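Local structure of periplasmic cell division protein (SufI) (Aquifex aeolicus, 6SYY) at residues Ile504-Cys509 against Met520-Val525; Thr408-Thr413 against Lys428-Gln433; Gly121-Trp126 against His456-Gln461. The protein binds copper ions and, as a multicopper oxidase, probably couples the oxidation of its substrates to the reduction of oxygen. One frame throughout, in Å; residues are numbered along the deposited sequence.

Contact 1: Ile504-Cys509 against Met520-Val525; sequences IYLLHC and MVNYRV. With CU (copper (II) ion), chain C; CU (copper (II) ion), chain B.
Met520 sets its CB 3.5 Å from His508 CB, where the two antiparallel strands come closest, and its CG, anti to the backbone N (chi1 165°), rests 3.9 Å from Leu506 CD2. Val521 pairs with Leu507 through two backbone hydrogen bonds, N to O each way, both 2.8 Å; its CG2 lies beside Leu507 CB, the two side chains pointing the same way. Asn522 runs alongside Leu506, OD1 3.2 Å from CD2, while its amide is bonded further out to Tyr133, His131 and Lys428 O. Tyr523 makes the second doubly bonded backbone pair, with Tyr505. Its ring leans toward the other strand, CE2 3.4 Å from Tyr505 CB and with Leu506 O in plane at the edge, and its hydroxyl bonds His456 O. An alanine here would probably open a gap beside Tyr505 CB and leave His456 O without its hydroxyl partner. Arg524 lays CG 3.8 Å from Ile504 CD1, and Val525 brings CG2 to the edge of the Tyr505 ring. Strand 504-509, held in this way, ends in two copper ligands: His508 NE2 at 2.2 Å from one copper, shared with His161 and His456, and Cys509 SG at 2.0 Å from another, shared with His451 and His514. With His510, a ligand of a further copper, His508 and Cys509 form the His-Cys-His motif of multicopper oxidases, which links the type 1 copper to the trinuclear cluster.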
loop_
_atom_site.group_PDB
_atom_site.type_symbol
_atom_site.label_atom_id
_atom_site.label_comp_id
_atom_site.label_asym_id
_atom_site.label_seq_id
_atom_site.Cartn_x
_atom_site.Cartn_y
_atom_site.Cartn_z
ATOM N N ILE A 504 14.000 -12.693 9.199
ATOM C CA ILE A 504 14.672 -11.435 8.891
ATOM C C ILE A 504 13.668 -10.556 8.165
ATOM O O ILE A 504 13.292 -10.838 7.020
ATOM C CB ILE A 504 15.934 -11.646 8.048
ATOM C CG1 ILE A 504 16.898 -12.580 8.778
ATOM C CG2 ILE A 504 16.585 -10.309 7.747
ATOM C CD1 ILE A 504 17.248 -12.121 10.185
ATOM N N TYR A 505 13.234 -9.489 8.823
ATOM C CA TYR A 505 12.213 -8.612 8.281
ATOM C C TYR A 505 12.777 -7.209 8.111
ATOM O O TYR A 505 13.669 -6.787 8.848
ATOM C CB TYR A 505 10.979 -8.591 9.183
ATOM C CG TYR A 505 10.184 -9.876 9.148
ATOM C CD1 TYR A 505 9.878 -10.492 7.938
ATOM C CD2 TYR A 505 9.742 -10.478 10.322
ATOM C CE1 TYR A 505 9.148 -11.664 7.895
ATOM C CE2 TYR A 505 9.013 -11.652 10.290
ATOM C CZ TYR A 505 8.721 -12.242 9.075
ATOM O OH TYR A 505 7.995 -13.412 9.036
ATOM N N LEU A 506 12.256 -6.497 7.120
ATOM C CA LEU A 506 12.688 -5.137 6.846
ATOM C C LEU A 506 11.925 -4.136 7.701
ATOM O O LEU A 506 10.784 -4.374 8.111
ATOM C CB LEU A 506 12.489 -4.794 5.372
ATOM C CG LEU A 506 13.394 -5.522 4.387
ATOM C CD1 LEU A 506 13.016 -5.128 2.980
ATOM C CD2 LEU A 506 14.844 -5.184 4.671
ATOM N N LEU A 507 12.582 -3.015 7.981
ATOM C CA LEU A 507 11.942 -1.814 8.507
ATOM C C LEU A 507 12.477 -0.652 7.687
ATOM O O LEU A 507 13.694 -0.449 7.623
ATOM C CB LEU A 507 12.232 -1.625 10.000
ATOM C CG LEU A 507 11.633 -0.427 10.747
ATOM C CD1 LEU A 507 11.512 -0.745 12.228
ATOM C CD2 LEU A 507 12.472 0.827 10.569
ATOM N N HIS A 508 11.580 0.094 7.045
ATOM C CA HIS A 508 12.023 1.089 6.081
ATOM C C HIS A 508 10.930 2.123 5.864
ATOM O O HIS A 508 9.749 1.880 6.125
ATOM C CB HIS A 508 12.411 0.437 4.744
ATOM C CG HIS A 508 11.260 -0.176 4.004
ATOM N ND1 HIS A 508 10.607 0.473 2.977
ATOM C CD2 HIS A 508 10.648 -1.376 4.140
ATOM C CE1 HIS A 508 9.640 -0.301 2.515
ATOM N NE2 HIS A 508 9.644 -1.428 3.204
ATOM N N CYS A 509 11.352 3.289 5.390
ATOM C CA CYS A 509 10.412 4.289 4.914
ATOM C C CYS A 509 9.806 3.839 3.596
ATOM O O CYS A 509 10.477 3.219 2.768
ATOM C CB CYS A 509 11.119 5.625 4.733
ATOM S SG CYS A 509 10.084 6.905 4.048
ATOM N N MET A 520 16.459 2.000 5.259
ATOM C CA MET A 520 15.976 0.629 5.349
ATOM C C MET A 520 16.960 -0.170 6.190
ATOM O O MET A 520 18.174 -0.041 6.007
ATOM C CB MET A 520 15.837 0.038 3.937
ATOM C CG MET A 520 15.688 -1.460 3.853
ATOM S SD MET A 520 15.464 -1.975 2.136
ATOM C CE MET A 520 16.716 -1.004 1.301
ATOM N N VAL A 521 16.441 -0.968 7.125
ATOM C CA VAL A 521 17.255 -1.842 7.966
ATOM C C VAL A 521 16.555 -3.189 8.098
ATOM O O VAL A 521 15.380 -3.342 7.761
ATOM C CB VAL A 521 17.512 -1.254 9.373
ATOM C CG1 VAL A 521 18.360 0.000 9.298
ATOM C CG2 VAL A 521 16.194 -0.980 10.084
ATOM N N ASN A 522 17.299 -4.171 8.597
ATOM C CA ASN A 522 16.726 -5.442 9.010
ATOM C C ASN A 522 16.434 -5.410 10.503
ATOM O O ASN A 522 17.099 -4.713 11.272
ATOM C CB ASN A 522 17.673 -6.615 8.730
ATOM C CG ASN A 522 18.000 -6.792 7.259
ATOM O OD1 ASN A 522 17.145 -6.648 6.389
ATOM N ND2 ASN A 522 19.253 -7.125 6.978
ATOM N N TYR A 523 15.432 -6.181 10.910
ATOM C CA TYR A 523 15.313 -6.613 12.292
ATOM C C TYR A 523 15.036 -8.111 12.281
ATOM O O TYR A 523 14.694 -8.689 11.246
ATOM C CB TYR A 523 14.234 -5.833 13.072
ATOM C CG TYR A 523 12.805 -6.182 12.732
ATOM C CD1 TYR A 523 12.079 -7.062 13.524
ATOM C CD2 TYR A 523 12.174 -5.623 11.628
ATOM C CE1 TYR A 523 10.766 -7.386 13.222
ATOM C CE2 TYR A 523 10.859 -5.936 11.318
ATOM C CZ TYR A 523 10.160 -6.820 12.120
ATOM O OH TYR A 523 8.853 -7.141 11.830
ATOM N N ARG A 524 15.221 -8.741 13.435
ATOM C CA ARG A 524 15.192 -10.193 13.532
ATOM C C ARG A 524 14.184 -10.625 14.585
ATOM O O ARG A 524 14.089 -10.012 15.651
ATOM C CB ARG A 524 16.579 -10.743 13.876
ATOM C CG ARG A 524 16.684 -12.255 13.891
ATOM C CD ARG A 524 18.074 -12.676 14.362
ATOM N NE ARG A 524 18.143 -14.090 14.721
ATOM C CZ ARG A 524 18.901 -14.984 14.096
ATOM N NH1 ARG A 524 19.669 -14.611 13.081
ATOM N NH2 ARG A 524 18.897 -16.249 14.494
ATOM N N VAL A 525 13.430 -11.677 14.278
ATOM C CA VAL A 525 12.569 -12.346 15.249
ATOM C C VAL A 525 12.953 -13.818 15.259
ATOM O O VAL A 525 12.901 -14.480 14.216
ATOM C CB VAL A 525 11.074 -12.187 14.929
ATOM C CG1 VAL A 525 10.237 -12.778 16.060
ATOM C CG2 VAL A 525 10.725 -10.725 14.690
HETATM CU CU CU C . 9.119 -3.185 1.952
HETATM CU CU CU B . 11.236 8.567 4.295
#

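Contact 2: Thr408-Thr413 against Lys428-Gln433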
loop_
_atom_site.group_PDB
_atom_site.type_symbol
_atom_site.label_atom_id
_atom_site.label_comp_id
_atom_site.label_asym_id
_atom_site.label_seq_id
_atom_site.Cartn_x
_atom_site.Cartn_y
_atom_site.Cartn_z
ATOM N N THR A 408 18.493 8.725 7.901
ATOM C CA THR A 408 19.027 7.647 8.721
ATOM C C THR A 408 17.947 7.056 9.615
ATOM O O THR A 408 16.945 7.699 9.941
ATOM C CB THR A 408 20.186 8.125 9.605
ATOM O OG1 THR A 408 19.705 9.103 10.541
ATOM C CG2 THR A 408 21.298 8.720 8.756
ATOM N N ILE A 409 18.186 5.813 10.018
ATOM C CA ILE A 409 17.378 5.113 11.005
ATOM C C ILE A 409 18.334 4.705 12.116
ATOM O O ILE A 409 19.196 3.841 11.913
ATOM C CB ILE A 409 16.663 3.893 10.410
ATOM C CG1 ILE A 409 15.721 4.318 9.283
ATOM C CG2 ILE A 409 15.893 3.151 11.480
ATOM C CD1 ILE A 409 15.126 3.153 8.514
ATOM N N ASN A 410 18.196 5.333 13.283
ATOM C CA ASN A 410 19.100 5.110 14.407
ATOM C C ASN A 410 20.556 5.272 13.974
ATOM O O ASN A 410 21.427 4.457 14.291
ATOM C CB ASN A 410 18.855 3.741 15.044
ATOM C CG ASN A 410 17.638 3.736 15.955
ATOM O OD1 ASN A 410 16.985 4.760 16.139
ATOM N ND2 ASN A 410 17.328 2.579 16.526
ATOM N N GLY A 411 20.810 6.346 13.225
ATOM C CA GLY A 411 22.150 6.666 12.766
ATOM C C GLY A 411 22.679 5.813 11.635
ATOM O O GLY A 411 23.831 5.994 11.231
ATOM N N GLU A 412 21.877 4.900 11.094
ATOM C CA GLU A 412 22.351 3.931 10.120
ATOM C C GLU A 412 21.526 3.990 8.841
ATOM O O GLU A 412 20.349 4.364 8.854
ATOM C CB GLU A 412 22.301 2.513 10.694
ATOM C CG GLU A 412 23.052 2.358 11.997
ATOM C CD GLU A 412 23.418 0.919 12.289
ATOM O OE1 GLU A 412 22.526 0.052 12.187
ATOM O OE2 GLU A 412 24.596 0.656 12.614
ATOM N N THR A 413 22.160 3.622 7.735
ATOM C CA THR A 413 21.472 3.362 6.481
ATOM C C THR A 413 21.708 1.911 6.085
ATOM O O THR A 413 22.465 1.180 6.731
ATOM C CB THR A 413 21.945 4.294 5.354
ATOM O OG1 THR A 413 23.255 3.904 4.918
ATOM C CG2 THR A 413 21.972 5.744 5.820
ATOM N N LYS A 428 23.299 -8.407 9.491
ATOM C CA LYS A 428 23.145 -7.364 10.492
ATOM C C LYS A 428 21.666 -7.054 10.689
ATOM O O LYS A 428 20.893 -6.998 9.728
ATOM C CB LYS A 428 23.909 -6.105 10.069
ATOM C CG LYS A 428 23.809 -4.957 11.054
ATOM C CD LYS A 428 24.731 -3.799 10.694
ATOM C CE LYS A 428 24.525 -2.635 11.665
ATOM N NZ LYS A 428 25.553 -1.563 11.530
ATOM N N VAL A 429 21.265 -6.889 11.945
ATOM C CA VAL A 429 19.910 -6.481 12.288
ATOM C C VAL A 429 20.002 -5.285 13.222
ATOM O O VAL A 429 20.909 -5.209 14.060
ATOM C CB VAL A 429 19.096 -7.621 12.941
ATOM C CG1 VAL A 429 18.894 -8.764 11.958
ATOM C CG2 VAL A 429 19.773 -8.113 14.218
ATOM N N LEU A 430 19.073 -4.340 13.065
ATOM C CA LEU A 430 19.045 -3.191 13.959
ATOM C C LEU A 430 18.713 -3.618 15.382
ATOM O O LEU A 430 19.314 -3.126 16.342
ATOM C CB LEU A 430 18.036 -2.160 13.462
ATOM C CG LEU A 430 18.045 -0.845 14.243
ATOM C CD1 LEU A 430 19.377 -0.131 14.058
ATOM C CD2 LEU A 430 16.877 0.054 13.839
ATOM N N PHE A 431 17.760 -4.532 15.531
ATOM C CA PHE A 431 17.402 -5.070 16.831
ATOM C C PHE A 431 16.854 -6.471 16.623
ATOM O O PHE A 431 16.485 -6.857 15.509
ATOM C CB PHE A 431 16.381 -4.182 17.561
ATOM C CG PHE A 431 15.058 -4.073 16.859
ATOM C CD1 PHE A 431 14.844 -3.089 15.909
ATOM C CD2 PHE A 431 14.029 -4.952 17.150
ATOM C CE1 PHE A 431 13.634 -2.988 15.257
ATOM C CE2 PHE A 431 12.814 -4.858 16.498
ATOM C CZ PHE A 431 12.617 -3.873 15.552
ATOM N N GLU A 432 16.800 -7.228 17.712
ATOM C CA GLU A 432 16.386 -8.620 17.683
ATOM C C GLU A 432 15.352 -8.856 18.772
ATOM O O GLU A 432 15.460 -8.302 19.869
ATOM C CB GLU A 432 17.592 -9.546 17.874
ATOM C CG GLU A 432 17.279 -11.026 17.849
ATOM C CD GLU A 432 18.535 -11.870 17.922
ATOM O OE1 GLU A 432 19.631 -11.322 17.685
ATOM O OE2 GLU A 432 18.429 -13.077 18.220
ATOM N N GLN A 433 14.346 -9.672 18.462
ATOM C CA GLN A 433 13.294 -10.016 19.406
ATOM C C GLN A 433 13.086 -11.526 19.412
ATOM O O GLN A 433 13.431 -12.228 18.458
ATOM C CB GLN A 433 11.969 -9.309 19.065
ATOM C CG GLN A 433 12.066 -7.795 18.975
ATOM C CD GLN A 433 12.381 -7.146 20.310
ATOM O OE1 GLN A 433 12.225 -7.759 21.366
ATOM N NE2 GLN A 433 12.828 -5.897 20.266
#
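Glu412 and Lys428 reach toward each other tip to tip and close a salt bridge, OE2 to NZ at 2.6 Å. The ammonium comes from above the carboxylate plane, 36° out of it, at the end of a fully extended lysine chain. Each group has a further partner: Glu412 OE1 is bonded to the hydroxyl of Tyr418, and Lys428 NZ also gives a hydrogen bond to Asp416 O. With a partner on each oxygen, the carboxylate is probably held against rotation.

Glu412 closes a type I' beta turn that begins at Ile409, with Asn410 and Gly411 at the two central positions, both at positive phi. Backbone bonds run both ways across it, Ile409 N to Glu412 O at 2.9 Å and Glu412 N to Ile409 O at 3.0 Å. Leu430 packs against this turn with its branched end. Its CD1 sits 3.7 Å from Glu412 OE1 and 4.0 Å from Asn410 CB. The other methyl, CD2, touches Asn410 ND2 at 3.7 Å and Ile409 CG2 at 4.0 Å. Asn410 crosses the leucine at about a right angle, its amide bonded through OD1 to Thr399 N and through ND2 to Arg397 O.

Tyr418 and Val521 add to the packing on Leu430, and Ile409 rests on Ile398 and Leu507. The contact thus joins the turn at the end of strand 407-409, an outermost strand of one sheet, to the segment leading into strand 432-433, which borders strand 520-525 at the margin of another.

Contact 3: Gly121-Trp126 against His456-Gln461; sequences GFRAPW and HGFQFQ. With CU (copper (II) ion), chain C.
Arg123 and Gln459 carry the polar part of this contact. Arg123 NE gives a hydrogen bond to Gln459 OE1 at 2.6 Å, lying in the plane of the amide carbonyl but bent at the hydrogen (138°). NH2 of the same guanidinium adds a weak second bond to that oxygen at 3.1 Å, so OE1 draws on two donors of one side chain. The other end of the amide, NE2, is satisfied by Asp151 OD1. Gly121 O also lies close, 2.6 Å from Gln459 NE2, yet the angle is too poor for a hydrogen bond. Gln459 reaches this place because its chain is bent at chi2 (84°), which turns CD toward the 121-126 loop. Asp151 uses its second oxygen, OD2, to accept from Arg123 N, so one carboxylate serves both segments. Gln459 N, in contrast, is buried with no hydrogen-bond partner in the model.

Packing supplements these bonds. Arg123 CG touches Gly457 O at 3.4 Å, and NH1 meets the edge of the Phe458 ring, 3.9 Å from CD1, with guanidinium and ring planes 82° apart. Phe458 CA lies over one face of the guanidinium. Gly457 and Gly121 adopt backbone angles at which a CB would press on the preceding carbonyl oxygen.

His456 spends both ring nitrogens outside the pair: NE2 binds copper at 2.1 Å, and ND1 bonds to Asp129 OD2. Its ring stacks on that of His118. Ala124 O accepts from the hydroxyl of Tyr505. The chemistry implies that two loops following copper-binding strands, from distant parts of the chain, are joined through a side-chain amide held between a guanidinium and a carboxylate, a few residues along the chain from His456, a ligand of the trinuclear copper site.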
loop_
_atom_site.group_PDB
_atom_site.type_symbol
_atom_site.label_atom_id
_atom_site.label_comp_id
_atom_site.label_asym_id
_atom_site.label_seq_id
_atom_site.Cartn_x
_atom_site.Cartn_y
_atom_site.Cartn_z
ATOM N N GLY A 121 2.432 -6.369 3.255
ATOM C CA GLY A 121 1.406 -6.611 4.244
ATOM C C GLY A 121 1.259 -8.058 4.665
ATOM O O GLY A 121 0.571 -8.326 5.657
ATOM N N PHE A 122 1.889 -8.991 3.954
ATOM C CA PHE A 122 1.751 -10.405 4.279
ATOM C C PHE A 122 2.547 -10.768 5.528
ATOM O O PHE A 122 3.657 -10.274 5.752
ATOM C CB PHE A 122 2.224 -11.279 3.112
ATOM C CG PHE A 122 1.216 -11.436 2.006
ATOM C CD1 PHE A 122 0.220 -10.494 1.803
ATOM C CD2 PHE A 122 1.263 -12.539 1.170
ATOM C CE1 PHE A 122 -0.704 -10.646 0.780
ATOM C CE2 PHE A 122 0.343 -12.696 0.146
ATOM C CZ PHE A 122 -0.642 -11.749 -0.048
ATOM N N ARG A 123 1.967 -11.639 6.349
ATOM C CA ARG A 123 2.724 -12.414 7.323
ATOM C C ARG A 123 3.204 -13.672 6.611
ATOM O O ARG A 123 2.409 -14.572 6.323
ATOM C CB ARG A 123 1.868 -12.762 8.537
ATOM C CG ARG A 123 1.397 -11.569 9.329
ATOM C CD ARG A 123 0.256 -11.948 10.260
ATOM N NE ARG A 123 -0.194 -10.798 11.033
ATOM C CZ ARG A 123 0.123 -10.587 12.305
ATOM N NH1 ARG A 123 0.880 -11.465 12.951
ATOM N NH2 ARG A 123 -0.323 -9.505 12.931
ATOM N N ALA A 124 4.495 -13.725 6.306
ATOM C CA ALA A 124 5.069 -14.809 5.526
ATOM C C ALA A 124 6.433 -15.174 6.087
ATOM O O ALA A 124 7.087 -14.341 6.729
ATOM C CB ALA A 124 5.213 -14.413 4.049
ATOM N N PRO A 125 6.884 -16.411 5.877
ATOM C CA PRO A 125 8.305 -16.702 6.092
ATOM C C PRO A 125 9.126 -15.812 5.173
ATOM O O PRO A 125 8.765 -15.587 4.017
ATOM C CB PRO A 125 8.434 -18.186 5.727
ATOM C CG PRO A 125 7.039 -18.724 5.782
ATOM C CD PRO A 125 6.145 -17.587 5.390
ATOM N N TRP A 126 10.227 -15.279 5.704
ATOM C CA TRP A 126 10.864 -14.151 5.035
ATOM C C TRP A 126 11.508 -14.539 3.712
ATOM O O TRP A 126 11.661 -13.682 2.836
ATOM C CB TRP A 126 11.881 -13.497 5.965
ATOM C CG TRP A 126 13.159 -14.237 6.115
ATOM C CD1 TRP A 126 13.365 -15.391 6.808
ATOM C CD2 TRP A 126 14.428 -13.855 5.580
ATOM N NE1 TRP A 126 14.687 -15.757 6.730
ATOM C CE2 TRP A 126 15.360 -14.827 5.982
ATOM C CE3 TRP A 126 14.865 -12.782 4.796
ATOM C CZ2 TRP A 126 16.703 -14.762 5.628
ATOM C CZ3 TRP A 126 16.199 -12.719 4.445
ATOM C CH2 TRP A 126 17.102 -13.702 4.860
ATOM N N HIS A 456 7.944 -5.038 7.787
ATOM C CA HIS A 456 7.521 -6.312 7.235
ATOM C C HIS A 456 7.237 -7.296 8.366
ATOM O O HIS A 456 7.633 -7.089 9.515
ATOM C CB HIS A 456 8.591 -6.881 6.298
ATOM C CG HIS A 456 8.832 -6.050 5.073
ATOM N ND1 HIS A 456 9.417 -6.561 3.934
ATOM C CD2 HIS A 456 8.576 -4.747 4.811
ATOM C CE1 HIS A 456 9.507 -5.609 3.022
ATOM N NE2 HIS A 456 9.004 -4.499 3.529
ATOM N N GLY A 457 6.540 -8.374 8.029
ATOM C CA GLY A 457 6.346 -9.487 8.943
ATOM C C GLY A 457 5.116 -9.457 9.826
ATOM O O GLY A 457 4.525 -10.507 10.090
ATOM N N PHE A 458 4.723 -8.276 10.305
ATOM C CA PHE A 458 3.594 -8.172 11.222
ATOM C C PHE A 458 2.851 -6.867 10.990
ATOM O O PHE A 458 3.437 -5.862 10.578
ATOM C CB PHE A 458 4.037 -8.236 12.690
ATOM C CG PHE A 458 5.065 -9.290 12.968
ATOM C CD1 PHE A 458 4.683 -10.572 13.322
ATOM C CD2 PHE A 458 6.417 -8.999 12.868
ATOM C CE1 PHE A 458 5.630 -11.548 13.572
ATOM C CE2 PHE A 458 7.370 -9.970 13.116
ATOM C CZ PHE A 458 6.976 -11.245 13.470
ATOM N N GLN A 459 1.556 -6.892 11.268
ATOM C CA GLN A 459 0.826 -5.647 11.400
ATOM C C GLN A 459 0.987 -5.109 12.822
ATOM O O GLN A 459 1.451 -5.803 13.728
ATOM C CB GLN A 459 -0.647 -5.843 11.049
ATOM C CG GLN A 459 -0.902 -6.120 9.578
ATOM C CD GLN A 459 -0.734 -7.584 9.219
ATOM O OE1 GLN A 459 -0.698 -8.450 10.093
ATOM N NE2 GLN A 459 -0.637 -7.867 7.927
ATOM N N PHE A 460 0.604 -3.850 13.013
ATOM C CA PHE A 460 0.718 -3.205 14.310
ATOM C C PHE A 460 -0.503 -2.330 14.547
ATOM O O PHE A 460 -1.295 -2.067 13.639
ATOM C CB PHE A 460 2.000 -2.367 14.416
ATOM C CG PHE A 460 2.142 -1.330 13.335
ATOM C CD1 PHE A 460 1.522 -0.098 13.447
ATOM C CD2 PHE A 460 2.905 -1.589 12.207
ATOM C CE1 PHE A 460 1.651 0.857 12.453
ATOM C CE2 PHE A 460 3.045 -0.637 11.217
ATOM C CZ PHE A 460 2.412 0.587 11.336
ATOM N N GLN A 461 -0.638 -1.866 15.786
ATOM C CA GLN A 461 -1.699 -0.949 16.177
ATOM C C GLN A 461 -1.075 0.350 16.662
ATOM O O GLN A 461 -0.165 0.335 17.498
ATOM C CB GLN A 461 -2.579 -1.562 17.262
ATOM C CG GLN A 461 -3.275 -2.832 16.810
ATOM C CD GLN A 461 -3.944 -3.555 17.950
ATOM O OE1 GLN A 461 -3.788 -3.182 19.115
ATOM N NE2 GLN A 461 -4.695 -4.598 17.624
HETATM CU CU CU C . 9.119 -3.185 1.952
#

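Along the chain the order is 121-126, then both segments of contact 2, then 456-461, and last the two strands of contact 1. Contacts 1 and 2 have centres about 8 Å apart and meet in one sheet, where strand 432-433 borders 520-525, while 408-413 belongs to another; backbone bonds such as Leu430 N to Asn522 O join them. Contact 3 centres about 11 Å from contact 1 and shares a copper with it, through His456 and His508. Contacts 2 and 3, centres about 18 Å apart, do not touch. Contact 1 therefore reaches from the surface turn of contact 2 to the trinuclear site, where it supplies His508 and contact 3 brings the N-terminal copper-binding part against the C-terminal one.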